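Local coordinates for protein DNA polymerase sliding clamp 2 (Sulfolobus tokodaii, PDB 3AIZ) that forms part of a ring-shaped sliding clamp that encircles DNA and tethers the replicative polymerase and other DNA-processing proteins to it, at residues M1-S7 and T88-T94; G18-V22 and R38-D42; L132-T138 and L187-E193; P195-Y200 and F222-M228. Residue numbers count along the deposited sequence, not the author numbering.

Contact 1 (M1-S7 and T88-T94); sequences MIKATYS and TVTLEET
E93, M1 and L91 bury the most surface where the N-terminal strand 3-6 pairs with strand 88-93, and E93 shows how one side chain can prolong a backbone ladder. The strands run antiparallel at 168°, axes 4.5 Å apart. K3 faces E92 and T5 faces T90 as non-hydrogen-bonded pairs; A4 with L91 and Y6 with V89 are hydrogen-bonded. L91 N gives to A4 O at 2.6 Å and A4 N to L91 O at 2.8 Å; Y6 N reaches V89 O at 2.6 Å and V89 N reaches Y6 O at 2.8 Å. Beyond the last bridge E93 N donates to I2 O at 2.7 Å, and the extended E93 side chain (chi1 and chi2 both t) reaches across to the first strand, where OE1 accepts I2 N at 2.9 Å. Its other oxygen, OE2, forms a salt bridge with K119. M1 packs beside the carboxylate, CB 3.2 Å from E93 OE1. L91 (m, t) shares a face with A4, V89 and Y6, and packs against F12 of helix 9-16. On the other face T5 OG1 lies 3.1 Å from T90 CG2, while K3 NZ stays 4.2 Å from E92 OE1, too far for a salt bridge. Such a ladder, pairing the chain's first strand with one some 80 residues on, belongs to the antiparallel sheet of the PCNA N-terminal domain, with helices such as 9-16 on one face.

Contact 2 (G18-V22 and R38-D42); sequences GLLKV and RYLTD
This is a tyrosine-to-turn contact rather than strand pairing: the side chain of Y39, leaving strand 34-40, plugs into the loop that joins helix 9-16 to strand 25-30. The backbones stay well apart, the nearest CA pairs being K21 with T41 at 7.1 Å and V22 with Y39 at 7.9 Å. L19 to V22 form a type II beta turn, with L20 at phi/psi -71/133 and K21 in the left-handed region at 56/21; the closing bond from V22 N to L19 O is weak at 3.5 Å. From an extended backbone (-136/158), Y39 points its CA-to-CB bond toward the turn, and chi1 p with chi2 -81° brings the OH to it. Its OH donates to L20 O at 2.5 Å, a short bond to the carbonyl of the turn's central peptide. The turn curls round the phenol end: L19 CB sits 3.3 Å from Y39 OH and 4.0 Å from CE1, at the ring edge, whereas V22 CB approaches obliquely, 3.5 Å from Y39 CZ. T41 (p) adds a lighter touch, its CG2 4.2 Å from K21 CD, and its hydroxyl is hydrogen-bonded to D43. L19 and V22 also pack on I72 of helix 72-80, and L20 on helix 202-211 of the other domain. The motif is a tyrosine hydroxyl bonded to the central carbonyl of a type II turn, here in the helix-to-strand connection of the PCNA N-terminal domain.

Contact 3 (L132-T138 and L187-E193); sequences LSVTFTT and LKSLNVE
At the apolar centre lies F136 (chi1 p, chi2 -92°), whose CD2 meets L187 CD2 at 3.4 Å and whose CB meets L190 CD1 at 3.7 Å; V134 CG2 and V192 CG1 extend the same face at 4.1 Å. L190 (t, p) and F136 both pack on V166. The strands, 134-138 and 189-192, run antiparallel at 176°, axes 4.7 Å apart, with V134-V192 and F136-L190 as non-hydrogen-bonded pairs and T135-N191 and T137-S189 as hydrogen-bonded ones. T135 N to N191 O spans 3.0 Å and N191 N to T135 O 2.7 Å; T137 N reaches S189 O at 3.0 Å. The return bond to T137 O comes from K188 N at 2.8 Å, because K188 and S189 both face T137 in a classic beta bulge. At the far end E193 N donates to S133 O at 2.9 Å. The opposite face is polar: T137 OG1 (m) donates to S189 OG (p) at 2.9 Å, and a water is hydrogen-bonded to T135 OG1 at 3.3 Å and weakly to S189 OG at 3.4 Å. An apolar and a polar face are the mark of an amphipathic antiparallel sheet, here with a classic bulge, in the PCNA C-terminal domain.

Contact 4 (P195-Y200 and F222-M228); sequences PSKAVY and FGNNIPM
A198 is the small bump over which the turn of 222-228 bends: its CB rests 3.6 Å from G223 O and 4.3 Å from F222 CD1, with N225 N at 3.9 Å. G223 to I226 form a type II beta turn, N225 being left-handed (54/35), and N225 N donates to K197 O at 3.2 Å. An ideal CB on G223 would clash with I226 CD1, so the glycine leaves room for that side chain; S196 CB packs 4.0 Å from G223 CA. This is a beta hairpin between strands 218-223 and 226-233 of the clamp's C-terminal domain, lying across strand 196-201; segments 226-228 and 196-200 cross at -71°, 8.0 Å between axes. Y200 (m) bridges the wider gap there: OH donates to I226 O at 2.8 Å and touches F222 CB at 3.4 Å, while M228 CE lies 3.5 Å from Y200 CE1, its SD 4.8 Å from the ring centroid in a Met-aromatic contact. A water joins V199 N (2.9 Å) to N225 OD1 (3.1 Å).

In the fold
Along the chain, contact 2 is nested within the loop closed by contact 1, both in the N-terminal domain; contacts 3 and 4 follow in series in the C-terminal domain. All four reach one continuous sheet, in which strand 46-53 pairs with strand 239-244 and so connects the domains. Contacts 1 and 3 lie on opposite sides of the chain's centre, about 35 Å between centres, whereas contact 2 is more central, about 23 Å from contact 1 and 22 Å from contact 4. Contacts 3 and 4 touch, centres about 13 Å apart, because strands 134-138 and 218-223 are neighbours. The contacts are thus spread along a two-domain subunit of the toroid through which DNA passes.

Contact 1 (M1-S7 and T88-T94)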
# COMPACT_ATOMS: atom_id res chain seq x y z
N MET A 1 -6.11 -44.96 16.28
CA MET A 1 -5.04 -44.03 16.62
C MET A 1 -5.58 -42.82 17.38
O MET A 1 -6.77 -42.74 17.68
CB MET A 1 -4.29 -43.57 15.37
CG MET A 1 -3.51 -44.68 14.67
SD MET A 1 -2.51 -44.08 13.30
CE MET A 1 -1.74 -45.60 12.74
N ILE A 2 -4.70 -41.87 17.68
CA ILE A 2 -5.07 -40.69 18.45
C ILE A 2 -5.77 -39.64 17.59
O ILE A 2 -5.33 -39.33 16.48
CB ILE A 2 -3.83 -40.04 19.11
CG1 ILE A 2 -3.11 -41.07 19.99
CG2 ILE A 2 -4.23 -38.82 19.92
CD1 ILE A 2 -1.87 -40.53 20.66
N LYS A 3 -6.87 -39.10 18.11
CA LYS A 3 -7.67 -38.12 17.39
C LYS A 3 -8.37 -37.19 18.37
O LYS A 3 -9.09 -37.65 19.26
CB LYS A 3 -8.69 -38.82 16.49
CG LYS A 3 -9.58 -37.89 15.68
CD LYS A 3 -10.58 -38.68 14.86
CE LYS A 3 -11.65 -37.78 14.26
NZ LYS A 3 -11.09 -36.78 13.31
N ALA A 4 -8.16 -35.89 18.22
CA ALA A 4 -8.74 -34.91 19.13
C ALA A 4 -9.20 -33.65 18.41
O ALA A 4 -8.64 -33.28 17.38
CB ALA A 4 -7.74 -34.55 20.22
N THR A 5 -10.23 -33.00 18.95
CA THR A 5 -10.77 -31.79 18.34
C THR A 5 -10.83 -30.63 19.33
O THR A 5 -11.39 -30.75 20.42
CB THR A 5 -12.18 -32.03 17.77
OG1 THR A 5 -12.10 -32.95 16.66
CG2 THR A 5 -12.80 -30.73 17.29
N TYR A 6 -10.25 -29.50 18.94
CA TYR A 6 -10.26 -28.30 19.76
C TYR A 6 -11.14 -27.23 19.11
O TYR A 6 -11.14 -27.08 17.89
CB TYR A 6 -8.84 -27.78 19.96
CG TYR A 6 -8.73 -26.69 20.99
CD1 TYR A 6 -8.69 -26.99 22.35
CD2 TYR A 6 -8.66 -25.36 20.61
CE1 TYR A 6 -8.59 -25.99 23.29
CE2 TYR A 6 -8.56 -24.35 21.55
CZ TYR A 6 -8.53 -24.67 22.89
OH TYR A 6 -8.43 -23.67 23.83
N SER A 7 -11.88 -26.49 19.93
CA SER A 7 -12.93 -25.61 19.42
C SER A 7 -12.46 -24.24 18.94
O SER A 7 -13.27 -23.44 18.47
CB SER A 7 -14.03 -25.43 20.47
OG SER A 7 -13.56 -24.68 21.57
N THR A 88 -12.44 -24.28 14.03
CA THR A 88 -12.02 -25.33 14.95
C THR A 88 -10.76 -26.02 14.44
O THR A 88 -10.32 -25.78 13.32
CB THR A 88 -13.13 -26.37 15.17
OG1 THR A 88 -13.39 -27.07 13.95
CG2 THR A 88 -14.40 -25.69 15.65
N VAL A 89 -10.19 -26.89 15.27
CA VAL A 89 -8.98 -27.62 14.90
C VAL A 89 -9.08 -29.08 15.31
O VAL A 89 -9.55 -29.40 16.40
CB VAL A 89 -7.73 -27.01 15.55
CG1 VAL A 89 -6.51 -27.89 15.29
CG2 VAL A 89 -7.49 -25.62 15.03
N THR A 90 -8.65 -29.98 14.43
CA THR A 90 -8.60 -31.39 14.75
C THR A 90 -7.17 -31.91 14.65
O THR A 90 -6.43 -31.55 13.73
CB THR A 90 -9.52 -32.23 13.85
OG1 THR A 90 -9.11 -32.10 12.48
CG2 THR A 90 -10.97 -31.77 13.98
N LEU A 91 -6.79 -32.74 15.61
CA LEU A 91 -5.48 -33.37 15.62
C LEU A 91 -5.64 -34.87 15.41
O LEU A 91 -6.30 -35.54 16.20
CB LEU A 91 -4.77 -33.10 16.94
CG LEU A 91 -4.59 -31.64 17.34
CD1 LEU A 91 -4.07 -31.53 18.76
CD2 LEU A 91 -3.66 -30.92 16.37
N GLU A 92 -5.04 -35.39 14.34
CA GLU A 92 -5.18 -36.79 14.00
C GLU A 92 -3.82 -37.46 13.81
O GLU A 92 -3.02 -37.02 12.98
CB GLU A 92 -6.03 -36.94 12.74
CG GLU A 92 -6.31 -38.37 12.32
CD GLU A 92 -7.17 -38.44 11.07
OE1 GLU A 92 -7.83 -37.43 10.75
OE2 GLU A 92 -7.19 -39.51 10.42
N GLU A 93 -3.57 -38.51 14.57
CA GLU A 93 -2.30 -39.23 14.48
C GLU A 93 -2.14 -39.92 13.13
O GLU A 93 -3.10 -40.40 12.54
CB GLU A 93 -2.19 -40.26 15.61
CG GLU A 93 -0.87 -41.03 15.61
CD GLU A 93 -0.84 -42.15 16.63
OE1 GLU A 93 -1.89 -42.43 17.24
OE2 GLU A 93 0.24 -42.75 16.82
N THR A 94 -0.90 -39.96 12.66
CA THR A 94 -0.58 -40.58 11.37
C THR A 94 0.68 -41.43 11.50
O THR A 94 1.52 -41.18 12.36
CB THR A 94 -0.36 -39.51 10.29
OG1 THR A 94 -1.58 -38.79 10.07
CG2 THR A 94 0.08 -40.15 8.98

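Contact 2 (G18-V22 and R38-D42)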
# COMPACT_ATOMS: atom_id res chain seq x y z
N GLY A 18 3.13 -18.19 22.34
CA GLY A 18 3.55 -17.77 23.66
C GLY A 18 4.70 -18.59 24.21
O GLY A 18 5.25 -18.27 25.27
N LEU A 19 5.07 -19.64 23.49
CA LEU A 19 6.18 -20.49 23.91
C LEU A 19 7.51 -19.75 23.78
O LEU A 19 8.07 -19.64 22.69
CB LEU A 19 6.21 -21.78 23.09
CG LEU A 19 4.93 -22.62 23.14
CD1 LEU A 19 5.09 -23.91 22.35
CD2 LEU A 19 4.54 -22.92 24.57
N LEU A 20 8.01 -19.23 24.90
CA LEU A 20 9.23 -18.43 24.92
C LEU A 20 10.49 -19.26 24.66
O LEU A 20 10.68 -20.32 25.25
CB LEU A 20 9.37 -17.70 26.25
CG LEU A 20 8.36 -16.59 26.54
CD1 LEU A 20 8.47 -16.13 27.98
CD2 LEU A 20 8.55 -15.42 25.58
N LYS A 21 11.34 -18.75 23.77
CA LYS A 21 12.61 -19.41 23.46
C LYS A 21 12.41 -20.85 22.98
O LYS A 21 13.33 -21.66 23.03
CB LYS A 21 13.55 -19.39 24.66
CG LYS A 21 14.00 -18.00 25.08
CD LYS A 21 14.89 -18.07 26.31
CE LYS A 21 15.35 -16.68 26.76
NZ LYS A 21 16.19 -16.01 25.72
N VAL A 22 11.20 -21.16 22.53
CA VAL A 22 10.90 -22.51 22.05
C VAL A 22 11.66 -22.81 20.77
O VAL A 22 11.65 -22.03 19.82
CB VAL A 22 9.39 -22.71 21.81
CG1 VAL A 22 8.89 -21.83 20.67
CG2 VAL A 22 9.10 -24.18 21.52
N ARG A 38 5.60 -29.50 27.28
CA ARG A 38 6.36 -28.76 28.28
C ARG A 38 7.86 -28.87 28.04
O ARG A 38 8.40 -29.96 27.86
CB ARG A 38 6.01 -29.24 29.69
CG ARG A 38 6.59 -30.60 30.08
CD ARG A 38 7.81 -30.45 30.98
NE ARG A 38 8.33 -31.74 31.42
CZ ARG A 38 9.32 -31.88 32.30
NH1 ARG A 38 9.89 -30.81 32.84
NH2 ARG A 38 9.73 -33.09 32.64
N TYR A 39 8.53 -27.72 28.03
CA TYR A 39 9.98 -27.69 27.91
C TYR A 39 10.56 -26.69 28.90
O TYR A 39 9.88 -25.78 29.36
CB TYR A 39 10.41 -27.34 26.48
CG TYR A 39 10.02 -25.95 26.06
CD1 TYR A 39 8.73 -25.66 25.63
CD2 TYR A 39 10.94 -24.91 26.09
CE1 TYR A 39 8.37 -24.39 25.24
CE2 TYR A 39 10.59 -23.63 25.70
CZ TYR A 39 9.30 -23.38 25.27
OH TYR A 39 8.94 -22.11 24.89
N LEU A 40 11.84 -26.89 29.22
CA LEU A 40 12.52 -26.06 30.19
C LEU A 40 13.71 -25.39 29.52
O LEU A 40 14.58 -26.06 28.98
CB LEU A 40 12.98 -26.93 31.36
CG LEU A 40 13.63 -26.28 32.58
CD1 LEU A 40 12.73 -25.21 33.16
CD2 LEU A 40 13.93 -27.35 33.62
N THR A 41 13.73 -24.06 29.54
CA THR A 41 14.82 -23.31 28.93
C THR A 41 16.17 -23.84 29.40
O THR A 41 16.28 -24.40 30.50
CB THR A 41 14.73 -21.80 29.23
OG1 THR A 41 14.75 -21.60 30.65
CG2 THR A 41 13.45 -21.22 28.65
N ASP A 42 17.20 -23.68 28.57
CA ASP A 42 18.53 -24.19 28.89
C ASP A 42 19.03 -23.71 30.25
O ASP A 42 19.65 -24.47 30.99
CB ASP A 42 19.52 -23.81 27.79
CG ASP A 42 19.24 -24.52 26.47
OD1 ASP A 42 18.59 -25.59 26.50
OD2 ASP A 42 19.68 -24.02 25.42

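Contact 3 (L132-T138 and L187-E193)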
# COMPACT_ATOMS: atom_id res chain seq x y z
N LEU A 132 1.59 -22.01 47.11
CA LEU A 132 1.49 -20.62 46.69
C LEU A 132 0.82 -19.78 47.76
O LEU A 132 -0.41 -19.72 47.83
CB LEU A 132 0.74 -20.52 45.36
CG LEU A 132 1.56 -20.61 44.07
CD1 LEU A 132 2.81 -21.44 44.27
CD2 LEU A 132 0.71 -21.18 42.95
N SER A 133 1.63 -19.13 48.59
CA SER A 133 1.12 -18.30 49.67
C SER A 133 0.26 -17.17 49.12
O SER A 133 -0.76 -16.80 49.72
CB SER A 133 2.27 -17.71 50.48
OG SER A 133 3.19 -18.72 50.88
N VAL A 134 0.67 -16.63 47.98
CA VAL A 134 -0.02 -15.49 47.38
C VAL A 134 -0.46 -15.79 45.96
O VAL A 134 0.33 -16.22 45.13
CB VAL A 134 0.88 -14.24 47.36
CG1 VAL A 134 0.17 -13.09 46.68
CG2 VAL A 134 1.29 -13.86 48.78
N THR A 135 -1.74 -15.57 45.69
CA THR A 135 -2.27 -15.69 44.33
C THR A 135 -3.15 -14.49 44.01
O THR A 135 -3.93 -14.03 44.85
CB THR A 135 -3.10 -16.98 44.15
OG1 THR A 135 -4.19 -16.99 45.07
CG2 THR A 135 -2.23 -18.21 44.37
N PHE A 136 -3.03 -13.97 42.80
CA PHE A 136 -3.89 -12.89 42.35
C PHE A 136 -4.23 -13.03 40.87
O PHE A 136 -3.48 -13.64 40.11
CB PHE A 136 -3.25 -11.52 42.63
CG PHE A 136 -1.93 -11.31 41.96
CD1 PHE A 136 -0.75 -11.62 42.61
CD2 PHE A 136 -1.85 -10.78 40.68
CE1 PHE A 136 0.48 -11.41 42.00
CE2 PHE A 136 -0.63 -10.57 40.06
CZ PHE A 136 0.53 -10.89 40.72
N THR A 137 -5.38 -12.49 40.48
CA THR A 137 -5.82 -12.58 39.10
C THR A 137 -5.97 -11.18 38.51
O THR A 137 -6.45 -10.27 39.17
CB THR A 137 -7.16 -13.33 38.99
OG1 THR A 137 -7.09 -14.55 39.74
CG2 THR A 137 -7.48 -13.65 37.54
N THR A 138 -5.56 -11.03 37.26
CA THR A 138 -5.64 -9.74 36.59
C THR A 138 -5.60 -9.91 35.07
O THR A 138 -5.15 -10.93 34.57
CB THR A 138 -4.48 -8.81 37.01
OG1 THR A 138 -4.60 -7.56 36.34
CG2 THR A 138 -3.14 -9.44 36.67
N LEU A 187 -6.25 -5.72 40.24
CA LEU A 187 -6.53 -7.12 40.53
C LEU A 187 -8.03 -7.41 40.59
O LEU A 187 -8.78 -6.72 41.27
CB LEU A 187 -5.87 -7.54 41.85
CG LEU A 187 -4.38 -7.22 41.99
CD1 LEU A 187 -3.88 -7.63 43.36
CD2 LEU A 187 -3.58 -7.90 40.89
N LYS A 188 -8.45 -8.45 39.87
CA LYS A 188 -9.83 -8.91 39.93
C LYS A 188 -10.04 -9.73 41.19
O LYS A 188 -11.15 -9.80 41.72
CB LYS A 188 -10.16 -9.76 38.70
CG LYS A 188 -9.97 -9.04 37.37
CD LYS A 188 -10.40 -9.92 36.21
CE LYS A 188 -10.28 -9.18 34.89
NZ LYS A 188 -10.77 -10.01 33.75
N SER A 189 -8.96 -10.34 41.68
CA SER A 189 -9.01 -11.13 42.90
C SER A 189 -7.63 -11.20 43.55
O SER A 189 -6.61 -11.20 42.86
CB SER A 189 -9.52 -12.54 42.62
OG SER A 189 -8.59 -13.27 41.84
N LEU A 190 -7.60 -11.26 44.88
CA LEU A 190 -6.35 -11.33 45.62
C LEU A 190 -6.47 -12.25 46.82
O LEU A 190 -7.34 -12.07 47.67
CB LEU A 190 -5.90 -9.93 46.06
CG LEU A 190 -4.63 -9.85 46.90
CD1 LEU A 190 -3.44 -10.42 46.13
CD2 LEU A 190 -4.35 -8.42 47.32
N ASN A 191 -5.60 -13.25 46.89
CA ASN A 191 -5.60 -14.21 47.99
C ASN A 191 -4.24 -14.27 48.67
O ASN A 191 -3.28 -14.82 48.12
CB ASN A 191 -6.01 -15.60 47.49
CG ASN A 191 -7.40 -15.61 46.87
OD1 ASN A 191 -8.24 -14.77 47.18
ND2 ASN A 191 -7.64 -16.59 46.00
N VAL A 192 -4.15 -13.71 49.87
CA VAL A 192 -2.89 -13.66 50.60
C VAL A 192 -2.94 -14.49 51.88
O VAL A 192 -3.31 -13.99 52.94
CB VAL A 192 -2.50 -12.21 50.95
CG1 VAL A 192 -1.15 -12.18 51.64
CG2 VAL A 192 -2.49 -11.35 49.70
N GLU A 193 -2.56 -15.76 51.77
CA GLU A 193 -2.54 -16.66 52.92
C GLU A 193 -1.58 -16.16 53.99
O GLU A 193 -1.78 -16.41 55.18
CB GLU A 193 -2.15 -18.08 52.49
CG GLU A 193 -3.11 -18.71 51.48
CD GLU A 193 -2.74 -20.14 51.14
OE1 GLU A 193 -1.69 -20.62 51.63
OE2 GLU A 193 -3.49 -20.79 50.38
O HOH W 1 -3.04 -18.68 47.90
O HOH W 2 -6.47 -15.51 43.24

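Contact 4 (P195-Y200 and F222-M228)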
# COMPACT_ATOMS: atom_id res chain seq x y z
N PRO A 195 1.89 -12.92 54.40
CA PRO A 195 2.86 -12.00 53.80
C PRO A 195 4.02 -12.77 53.16
O PRO A 195 4.65 -13.59 53.83
CB PRO A 195 3.36 -11.19 55.00
CG PRO A 195 2.21 -11.19 55.94
CD PRO A 195 1.54 -12.53 55.78
N SER A 196 4.28 -12.50 51.89
CA SER A 196 5.31 -13.24 51.16
C SER A 196 6.17 -12.31 50.31
O SER A 196 5.76 -11.20 49.97
CB SER A 196 4.67 -14.31 50.28
OG SER A 196 3.85 -15.18 51.04
N LYS A 197 7.36 -12.78 49.96
CA LYS A 197 8.30 -11.99 49.18
C LYS A 197 9.27 -12.86 48.40
O LYS A 197 9.78 -13.86 48.91
CB LYS A 197 9.08 -11.03 50.09
CG LYS A 197 10.32 -10.43 49.46
CD LYS A 197 10.67 -9.09 50.09
CE LYS A 197 10.80 -9.20 51.60
NZ LYS A 197 11.03 -7.87 52.23
N ALA A 198 9.53 -12.49 47.15
CA ALA A 198 10.46 -13.23 46.30
C ALA A 198 11.09 -12.32 45.26
O ALA A 198 10.58 -11.23 44.98
CB ALA A 198 9.74 -14.39 45.63
N VAL A 199 12.20 -12.77 44.69
CA VAL A 199 12.89 -12.01 43.65
C VAL A 199 12.97 -12.84 42.37
O VAL A 199 13.20 -14.05 42.42
CB VAL A 199 14.31 -11.62 44.10
CG1 VAL A 199 15.00 -10.80 43.02
CG2 VAL A 199 14.26 -10.87 45.41
N TYR A 200 12.78 -12.19 41.22
CA TYR A 200 12.85 -12.88 39.94
C TYR A 200 13.60 -12.07 38.90
O TYR A 200 13.73 -10.85 39.02
CB TYR A 200 11.44 -13.20 39.43
CG TYR A 200 10.59 -13.96 40.42
CD1 TYR A 200 9.67 -13.30 41.22
CD2 TYR A 200 10.72 -15.33 40.55
CE1 TYR A 200 8.89 -13.99 42.12
CE2 TYR A 200 9.95 -16.04 41.46
CZ TYR A 200 9.03 -15.36 42.24
OH TYR A 200 8.26 -16.05 43.14
N PHE A 222 2.74 -17.11 43.92
CA PHE A 222 4.11 -17.20 44.42
C PHE A 222 4.13 -17.27 45.94
O PHE A 222 3.08 -17.23 46.58
CB PHE A 222 4.95 -16.02 43.93
CG PHE A 222 4.61 -14.72 44.60
CD1 PHE A 222 5.40 -14.22 45.61
CD2 PHE A 222 3.50 -13.99 44.20
CE1 PHE A 222 5.09 -13.02 46.23
CE2 PHE A 222 3.18 -12.79 44.82
CZ PHE A 222 3.98 -12.30 45.83
N GLY A 223 5.32 -17.38 46.51
CA GLY A 223 5.48 -17.44 47.95
C GLY A 223 6.89 -17.04 48.34
O GLY A 223 7.67 -16.59 47.50
N ASN A 224 7.23 -17.21 49.61
CA ASN A 224 8.56 -16.84 50.09
C ASN A 224 9.67 -17.62 49.41
O ASN A 224 9.88 -18.80 49.68
CB ASN A 224 8.66 -17.01 51.61
CG ASN A 224 8.23 -15.76 52.35
OD1 ASN A 224 7.07 -15.35 52.31
ND2 ASN A 224 9.18 -15.14 53.05
N ASN A 225 10.39 -16.94 48.52
CA ASN A 225 11.54 -17.53 47.84
C ASN A 225 11.22 -18.86 47.15
O ASN A 225 12.05 -19.76 47.11
CB ASN A 225 12.70 -17.70 48.82
CG ASN A 225 13.16 -16.38 49.40
OD1 ASN A 225 12.92 -15.31 48.84
ND2 ASN A 225 13.85 -16.44 50.54
N ILE A 226 10.01 -18.97 46.61
CA ILE A 226 9.62 -20.14 45.83
C ILE A 226 9.23 -19.71 44.42
O ILE A 226 8.90 -18.55 44.19
CB ILE A 226 8.44 -20.88 46.49
CG1 ILE A 226 7.15 -20.07 46.36
CG2 ILE A 226 8.74 -21.20 47.94
CD1 ILE A 226 5.93 -20.77 46.90
N PRO A 227 9.27 -20.65 43.46
CA PRO A 227 8.94 -20.35 42.06
C PRO A 227 7.59 -19.67 41.91
O PRO A 227 6.67 -19.94 42.68
CB PRO A 227 8.92 -21.73 41.41
CG PRO A 227 9.85 -22.54 42.23
CD PRO A 227 9.69 -22.05 43.64
N MET A 228 7.48 -18.79 40.92
CA MET A 228 6.22 -18.11 40.62
C MET A 228 5.49 -18.84 39.49
O MET A 228 6.11 -19.27 38.51
CB MET A 228 6.47 -16.65 40.23
CG MET A 228 5.25 -15.94 39.66
SD MET A 228 5.60 -14.29 39.02
CE MET A 228 5.86 -13.38 40.54
O HOH W 3 13.51 -15.05 45.82